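Local coordinates for HNH nuclease domain-containing protein (Streptomyces coelicolor, PDB 5ZMO) that binds phosphorothioated DNA through the sulfur-binding domain present here, and as a whole is a type IV restriction enzyme with a probable HNH nuclease domain, at residues A[10-15]-A[84-89]; A[32-37]-A[139-144]; A[47-52]-A[113-118]. All coordinates share one frame; numbering follows the deposited sequence.

Contact 1 of 3, residues A[10-15]-A[84-89]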
# COMPACT_ATOMS: atom_id res chain seq x y z
N HIS A 10 -4.71 -13.03 2.30
CA HIS A 10 -3.38 -13.68 2.07
C HIS A 10 -3.13 -14.03 0.60
O HIS A 10 -2.04 -13.73 0.06
CB HIS A 10 -3.24 -14.94 2.90
CG HIS A 10 -1.87 -15.55 2.83
ND1 HIS A 10 -0.84 -15.18 3.67
CD2 HIS A 10 -1.36 -16.46 1.97
CE1 HIS A 10 0.23 -15.90 3.37
NE2 HIS A 10 -0.06 -16.67 2.34
N ARG A 11 -4.12 -14.65 -0.04
CA ARG A 11 -3.98 -15.04 -1.47
C ARG A 11 -3.95 -13.81 -2.37
O ARG A 11 -3.14 -13.74 -3.33
CB ARG A 11 -5.12 -15.94 -1.94
CG ARG A 11 -4.93 -16.46 -3.38
CD ARG A 11 -5.79 -17.68 -3.66
NE ARG A 11 -5.22 -18.86 -3.00
CZ ARG A 11 -4.22 -19.60 -3.49
NH1 ARG A 11 -3.67 -19.32 -4.69
NH2 ARG A 11 -3.77 -20.63 -2.79
N ARG A 12 -4.82 -12.86 -2.11
CA ARG A 12 -4.81 -11.61 -2.93
C ARG A 12 -3.47 -10.88 -2.85
O ARG A 12 -2.95 -10.42 -3.85
CB ARG A 12 -6.02 -10.75 -2.65
CG ARG A 12 -7.30 -11.31 -3.31
CD ARG A 12 -8.58 -10.57 -3.07
NE ARG A 12 -9.13 -10.88 -1.72
CZ ARG A 12 -9.13 -10.09 -0.67
NH1 ARG A 12 -9.70 -10.51 0.50
NH2 ARG A 12 -8.66 -8.85 -0.72
N VAL A 13 -2.92 -10.76 -1.66
CA VAL A 13 -1.62 -10.16 -1.45
C VAL A 13 -0.54 -10.97 -2.17
O VAL A 13 0.30 -10.41 -2.84
CB VAL A 13 -1.26 -10.06 0.05
CG1 VAL A 13 0.23 -9.74 0.22
CG2 VAL A 13 -2.17 -9.05 0.72
N GLY A 14 -0.60 -12.30 -2.10
CA GLY A 14 0.40 -13.15 -2.79
C GLY A 14 0.29 -13.13 -4.33
O GLY A 14 1.27 -13.42 -5.02
N ASP A 15 -0.88 -12.80 -4.85
CA ASP A 15 -1.07 -12.59 -6.32
C ASP A 15 -0.54 -11.26 -6.83
O ASP A 15 -0.59 -11.01 -8.04
CB ASP A 15 -2.56 -12.67 -6.70
CG ASP A 15 -3.16 -14.08 -6.58
OD1 ASP A 15 -2.41 -15.08 -6.44
OD2 ASP A 15 -4.41 -14.16 -6.61
N ASP A 84 -6.12 -5.02 -8.12
CA ASP A 84 -5.72 -6.23 -7.42
C ASP A 84 -6.70 -6.70 -6.32
O ASP A 84 -6.38 -7.66 -5.61
CB ASP A 84 -4.35 -6.02 -6.74
CG ASP A 84 -3.23 -5.84 -7.72
OD1 ASP A 84 -3.05 -6.70 -8.63
OD2 ASP A 84 -2.48 -4.86 -7.55
N ASP A 85 -7.87 -6.08 -6.22
CA ASP A 85 -8.93 -6.42 -5.26
C ASP A 85 -8.45 -6.24 -3.84
O ASP A 85 -8.91 -6.96 -2.96
CB ASP A 85 -9.47 -7.86 -5.45
CG ASP A 85 -10.02 -8.10 -6.85
OD1 ASP A 85 -10.59 -7.14 -7.42
OD2 ASP A 85 -9.87 -9.23 -7.38
N LEU A 86 -7.55 -5.28 -3.63
CA LEU A 86 -6.96 -5.03 -2.29
C LEU A 86 -7.19 -3.64 -1.76
O LEU A 86 -6.66 -3.26 -0.69
CB LEU A 86 -5.46 -5.32 -2.40
CG LEU A 86 -5.09 -6.78 -2.46
CD1 LEU A 86 -3.66 -6.99 -2.97
CD2 LEU A 86 -5.29 -7.36 -1.04
N TRP A 87 -7.96 -2.84 -2.48
CA TRP A 87 -7.99 -1.41 -2.21
C TRP A 87 -9.26 -0.74 -2.69
O TRP A 87 -9.83 -1.19 -3.68
CB TRP A 87 -6.75 -0.78 -2.82
CG TRP A 87 -6.30 0.53 -2.36
CD1 TRP A 87 -6.33 1.70 -3.10
CD2 TRP A 87 -5.62 0.87 -1.15
NE1 TRP A 87 -5.77 2.71 -2.41
CE2 TRP A 87 -5.27 2.24 -1.23
CE3 TRP A 87 -5.24 0.14 -0.00
CZ2 TRP A 87 -4.62 2.91 -0.21
CZ3 TRP A 87 -4.54 0.79 0.99
CH2 TRP A 87 -4.22 2.18 0.88
N CYS A 88 -9.66 0.31 -1.99
CA CYS A 88 -10.89 1.08 -2.33
C CYS A 88 -10.51 2.54 -2.43
O CYS A 88 -9.87 3.05 -1.53
CB CYS A 88 -11.92 0.99 -1.20
SG CYS A 88 -12.33 -0.71 -0.81
N VAL A 89 -10.94 3.22 -3.48
CA VAL A 89 -10.74 4.65 -3.63
C VAL A 89 -12.14 5.29 -3.73
O VAL A 89 -12.87 5.00 -4.62
CB VAL A 89 -9.88 4.99 -4.88
CG1 VAL A 89 -9.79 6.48 -5.07
CG2 VAL A 89 -8.44 4.43 -4.79
O HOH W 1 -4.34 -9.61 -5.98
O HOH W 2 -3.15 -9.14 -8.28
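R12 lies against D85 and L86 where the N-terminal helix meets the turn after helix 70-83. The close-packed part is built on L86. Its CD2 rests 3.8 Å from R12 CB and 4.0 Å from V13 CG2, while its CD1 reaches R12 O. R12 and L86 run past each other in opposite directions. A bend at chi3 (-78°) turns R12 NE out of the line of the chain. R12 NH2 donates to D85 O over 2.9 Å. That bond is bent, 135° at the hydrogen, and the oxygen stands 31° out of the guanidinium plane. R12 NH2 also forms a salt bridge with D122, and R12 NE bonds to K7 O. D85 has positive phi and is the C-prime residue of a Schellman motif, so R12 holds the carbonyl of a helix-ending turn. An alanine in place of R12 would probably leave D85 O without this donor and D122 without this charged partner. Toward D84 and D15, both partly exposed, the join is looser and made through water. One water links R12 O to D84 O. A second bonds D84 OD1 and, weakly, D15 O. D84 OD2 pairs with R29. The chemistry implies a mixed join: the arginine serves a backbone carbonyl and a carboxylate at once, beside the apolar contact of L86 with V13.

Contact 2 of 3, residues A[32-37]-A[139-144]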
# COMPACT_ATOMS: atom_id res chain seq x y z
N LEU A 32 3.07 0.21 -0.17
CA LEU A 32 1.75 0.66 0.23
C LEU A 32 0.97 -0.36 1.01
O LEU A 32 0.33 -0.01 2.09
CB LEU A 32 0.98 1.20 -0.97
CG LEU A 32 -0.33 1.88 -0.62
CD1 LEU A 32 -0.18 3.01 0.33
CD2 LEU A 32 -0.99 2.37 -1.91
N LEU A 33 1.03 -1.64 0.57
CA LEU A 33 0.38 -2.71 1.35
C LEU A 33 0.96 -2.84 2.75
O LEU A 33 0.20 -2.97 3.72
CB LEU A 33 0.44 -4.09 0.69
CG LEU A 33 -0.45 -4.15 -0.54
CD1 LEU A 33 -0.06 -5.33 -1.42
CD2 LEU A 33 -1.88 -4.22 -0.18
N LEU A 34 2.28 -2.92 2.86
CA LEU A 34 2.88 -2.98 4.25
C LEU A 34 2.48 -1.82 5.16
O LEU A 34 2.18 -2.00 6.37
CB LEU A 34 4.40 -3.09 4.14
CG LEU A 34 5.01 -4.45 3.82
CD1 LEU A 34 6.51 -4.28 3.58
CD2 LEU A 34 4.81 -5.38 4.99
N TRP A 35 2.42 -0.63 4.59
CA TRP A 35 2.05 0.57 5.33
C TRP A 35 0.61 0.40 5.76
O TRP A 35 0.28 0.65 6.95
CB TRP A 35 2.24 1.82 4.50
CG TRP A 35 1.79 3.04 5.19
CD1 TRP A 35 2.46 3.76 6.16
CD2 TRP A 35 0.53 3.70 5.00
NE1 TRP A 35 1.71 4.81 6.56
CE2 TRP A 35 0.51 4.81 5.90
CE3 TRP A 35 -0.59 3.46 4.19
CZ2 TRP A 35 -0.55 5.68 5.97
CZ3 TRP A 35 -1.67 4.35 4.27
CH2 TRP A 35 -1.64 5.42 5.16
N ALA A 36 -0.25 0.00 4.82
CA ALA A 36 -1.69 -0.16 5.17
C ALA A 36 -1.95 -1.23 6.25
O ALA A 36 -2.83 -1.09 7.10
CB ALA A 36 -2.51 -0.47 3.94
N ILE A 37 -1.14 -2.30 6.28
CA ILE A 37 -1.28 -3.32 7.32
C ILE A 37 -0.90 -2.72 8.64
O ILE A 37 -1.56 -2.93 9.68
CB ILE A 37 -0.49 -4.60 6.99
CG1 ILE A 37 -1.11 -5.31 5.78
CG2 ILE A 37 -0.45 -5.51 8.21
CD1 ILE A 37 -0.17 -6.31 5.11
N GLY A 139 5.02 -12.26 4.98
CA GLY A 139 5.08 -12.70 3.60
C GLY A 139 5.61 -11.65 2.66
O GLY A 139 6.45 -11.93 1.78
N LEU A 140 5.12 -10.42 2.79
CA LEU A 140 5.64 -9.32 1.93
C LEU A 140 7.10 -9.02 2.21
O LEU A 140 7.87 -8.75 1.32
CB LEU A 140 4.83 -8.05 2.10
CG LEU A 140 3.46 -8.04 1.46
CD1 LEU A 140 2.59 -6.91 1.96
CD2 LEU A 140 3.67 -7.90 -0.05
N ILE A 141 7.49 -9.05 3.48
CA ILE A 141 8.85 -8.78 3.85
C ILE A 141 9.79 -9.88 3.33
O ILE A 141 10.87 -9.53 2.81
CB ILE A 141 9.00 -8.62 5.38
CG1 ILE A 141 8.44 -7.25 5.79
CG2 ILE A 141 10.45 -8.69 5.82
CD1 ILE A 141 8.11 -7.12 7.25
N ALA A 142 9.35 -11.13 3.39
CA ALA A 142 10.20 -12.25 2.92
C ALA A 142 10.39 -12.17 1.44
O ALA A 142 11.50 -12.42 0.94
CB ALA A 142 9.62 -13.59 3.26
N ARG A 143 9.35 -11.79 0.72
CA ARG A 143 9.48 -11.75 -0.72
C ARG A 143 10.21 -10.52 -1.27
O ARG A 143 10.89 -10.62 -2.28
CB ARG A 143 8.07 -11.87 -1.36
CG ARG A 143 8.10 -12.02 -2.85
CD ARG A 143 6.71 -12.25 -3.43
NE ARG A 143 6.10 -13.54 -3.09
CZ ARG A 143 4.85 -13.88 -3.45
NH1 ARG A 143 4.07 -13.03 -4.14
NH2 ARG A 143 4.38 -15.08 -3.12
N TYR A 144 9.98 -9.34 -0.69
CA TYR A 144 10.48 -8.08 -1.24
C TYR A 144 11.56 -7.36 -0.43
O TYR A 144 12.14 -6.44 -0.95
CB TYR A 144 9.30 -7.11 -1.42
CG TYR A 144 8.28 -7.69 -2.37
CD1 TYR A 144 8.60 -7.88 -3.69
CD2 TYR A 144 7.04 -8.15 -1.90
CE1 TYR A 144 7.68 -8.47 -4.58
CE2 TYR A 144 6.11 -8.74 -2.78
CZ TYR A 144 6.47 -8.88 -4.11
OH TYR A 144 5.54 -9.43 -4.97
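L140 and L34 lead an antiparallel helix-helix packing in the helical core of the sulfur-binding domain. It joins helix 28-41 to helix 130-144. The axes of segments 32-37 and 139-144 approach to 10.8 Å, with a signed crossing angle of -154°. Across these two segments the contact is wholly apolar.

The first kind of contact is packing round a single methyl. L140 points toward helix 28-41, and its CD1 is the shared touching atom. It meets L33 CB at 3.8 Å and also reaches L34 CG and I37 CD1. These three residues thus gather round one methyl.

The second kind is made along and across L34. L34 and L140 lie side by side, pointing opposite ways, so that L34 CD2 lies 3.9 Å from L140 CB. In L34, CG stands anti to the carbonyl carbon (chi1 -79°), which places it beside L140 CD1. I141 lies athwart L34 and meets it mainly with CG1.

Other parts of the fold close round the pair. F145 and F156 touch L34, L81 of helix 70-83 touches L33, and L162 touches I141. The contact therefore joins helix 28-41, which also packs on helices 50-63 and 70-83, to the last long helix of the domain.

I141 CG1 lies 4.2 Å from both L34 CD1 and L34 CD2, meeting both methyls of the leucine.

Contact 3 of 3, residues A[47-52]-A[113-118]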
# COMPACT_ATOMS: atom_id res chain seq x y z
N LEU A 47 -10.25 4.29 5.77
CA LEU A 47 -10.15 5.22 4.63
C LEU A 47 -9.43 6.47 5.08
O LEU A 47 -9.76 7.09 6.12
CB LEU A 47 -11.53 5.52 4.06
CG LEU A 47 -12.26 4.27 3.55
CD1 LEU A 47 -13.67 4.76 3.12
CD2 LEU A 47 -11.55 3.55 2.42
N GLN A 48 -8.37 6.82 4.35
CA GLN A 48 -7.55 7.97 4.68
C GLN A 48 -7.38 8.78 3.44
O GLN A 48 -7.25 8.21 2.38
CB GLN A 48 -6.20 7.50 5.21
CG GLN A 48 -6.34 6.71 6.52
CD GLN A 48 -5.08 6.73 7.37
OE1 GLN A 48 -4.75 7.74 7.99
NE2 GLN A 48 -4.39 5.58 7.45
N PRO A 49 -7.38 10.11 3.58
CA PRO A 49 -7.21 10.93 2.35
C PRO A 49 -5.88 10.68 1.56
O PRO A 49 -4.84 10.36 2.14
CB PRO A 49 -7.23 12.36 2.88
CG PRO A 49 -7.79 12.32 4.30
CD PRO A 49 -7.47 10.94 4.80
N TRP A 50 -5.95 10.83 0.23
CA TRP A 50 -4.73 10.89 -0.57
C TRP A 50 -3.61 11.74 0.05
O TRP A 50 -2.45 11.29 0.10
CB TRP A 50 -5.03 11.37 -1.98
CG TRP A 50 -3.93 11.91 -2.73
CD1 TRP A 50 -3.71 13.23 -3.09
CD2 TRP A 50 -2.76 11.19 -3.17
NE1 TRP A 50 -2.53 13.35 -3.76
CE2 TRP A 50 -1.94 12.11 -3.86
CE3 TRP A 50 -2.38 9.84 -3.14
CZ2 TRP A 50 -0.73 11.74 -4.45
CZ3 TRP A 50 -1.12 9.47 -3.71
CH2 TRP A 50 -0.33 10.43 -4.36
N SER A 51 -3.92 12.97 0.46
CA SER A 51 -2.92 13.86 0.99
C SER A 51 -2.21 13.27 2.23
O SER A 51 -0.95 13.26 2.32
CB SER A 51 -3.54 15.24 1.24
OG SER A 51 -4.58 15.12 2.23
N THR A 52 -2.98 12.65 3.14
CA THR A 52 -2.37 12.06 4.32
C THR A 52 -1.51 10.86 3.94
O THR A 52 -0.44 10.66 4.46
CB THR A 52 -3.46 11.52 5.24
OG1 THR A 52 -4.37 12.58 5.48
CG2 THR A 52 -2.85 11.00 6.53
N ASP A 113 -8.76 15.02 -3.62
CA ASP A 113 -8.24 14.46 -2.36
C ASP A 113 -9.11 13.31 -1.88
O ASP A 113 -9.64 13.39 -0.74
CB ASP A 113 -8.09 15.52 -1.28
CG ASP A 113 -7.13 15.11 -0.20
OD1 ASP A 113 -6.46 14.07 -0.39
OD2 ASP A 113 -6.97 15.83 0.81
N PRO A 114 -9.33 12.30 -2.72
CA PRO A 114 -10.17 11.15 -2.36
C PRO A 114 -9.63 10.35 -1.22
O PRO A 114 -8.40 10.24 -1.08
CB PRO A 114 -10.12 10.28 -3.58
CG PRO A 114 -8.79 10.55 -4.15
CD PRO A 114 -8.60 12.02 -3.97
N SER A 115 -10.54 9.82 -0.40
CA SER A 115 -10.10 8.88 0.62
C SER A 115 -9.97 7.46 0.07
O SER A 115 -10.58 7.07 -0.90
CB SER A 115 -10.99 8.98 1.86
OG SER A 115 -10.64 10.14 2.58
N ALA A 116 -9.06 6.66 0.65
CA ALA A 116 -8.88 5.35 0.18
C ALA A 116 -8.25 4.52 1.26
O ALA A 116 -7.72 5.08 2.23
CB ALA A 116 -7.96 5.31 -1.02
N GLY A 117 -8.34 3.22 1.04
CA GLY A 117 -7.67 2.24 1.90
C GLY A 117 -8.14 0.83 1.65
O GLY A 117 -8.68 0.49 0.59
N LEU A 118 -7.83 -0.05 2.61
CA LEU A 118 -8.15 -1.47 2.47
C LEU A 118 -9.69 -1.64 2.37
O LEU A 118 -10.45 -0.81 2.84
CB LEU A 118 -7.64 -2.26 3.69
CG LEU A 118 -6.11 -2.26 3.80
CD1 LEU A 118 -5.72 -2.83 5.16
CD2 LEU A 118 -5.39 -3.02 2.73
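S51 and D113 face each other through a two-point grip. D113 CG is anti to its backbone N (chi1 -159°), which turns it to the start of helix 50-63. D113 OD1 takes the S51 N-H and D113 OD2 the S51 hydroxyl, both at 2.9 Å, each on its syn lone pair. Two bonds thus fix the rotation of the carboxylate, and its charge probably suits the N-terminal end of the helix.

W50 and D113 are set roughly at right angles, with ring and carboxylate planes 88° apart. D113 OD1 sits at the edge of the indole, near its plane, and 3.4 Å from W50 CB. W50 NE1 bonds to N110. P114 CD packs on W50 CB, while P114 O accepts the W50 N-H at 2.8 Å.

Just before the helix, the two segments pair as antiparallel strands. Q48 and A116 form a hydrogen-bonded pair on one face: Q48 N reaches A116 O at 2.8 Å, and A116 N returns a bond to Q48 O. P49 and S115 share the other face, where S115 OG lies by the proline ring. L47 lays CD2 over the A116-G117 backbone, 3.5 Å from G117 N.

Strand 115-117 lies between 47-49 and 88-89 in a three-stranded sheet. Helix 106-112 lies against W50, F78 of helix 70-83 meets the W50 ring edge-to-face, and helix 28-41 covers Q48 through W35.

How the contacts relate
From the N terminus, helix 9-14 is the first part to be tied down. Contact 1 closes the loop from it to residues 84-89. Helix 28-41 lies inside that loop, and contact 2 carries it on to helix 130-144, so contacts 1 and 2 cross. Strand 47-49 follows helix 28-41, and its pairing with 115-117 in contact 3 nests inside contact 2 but crosses contact 1. The first two contacts touch where V13 packs on L140 and G14 O meets R143. Segment 84-89 runs on into strand 88-89, the neighbour of 115-117, so contacts 1 and 3 reach one sheet. W35 against Q48 links contacts 2 and 3, on opposite sides of the chain's centre.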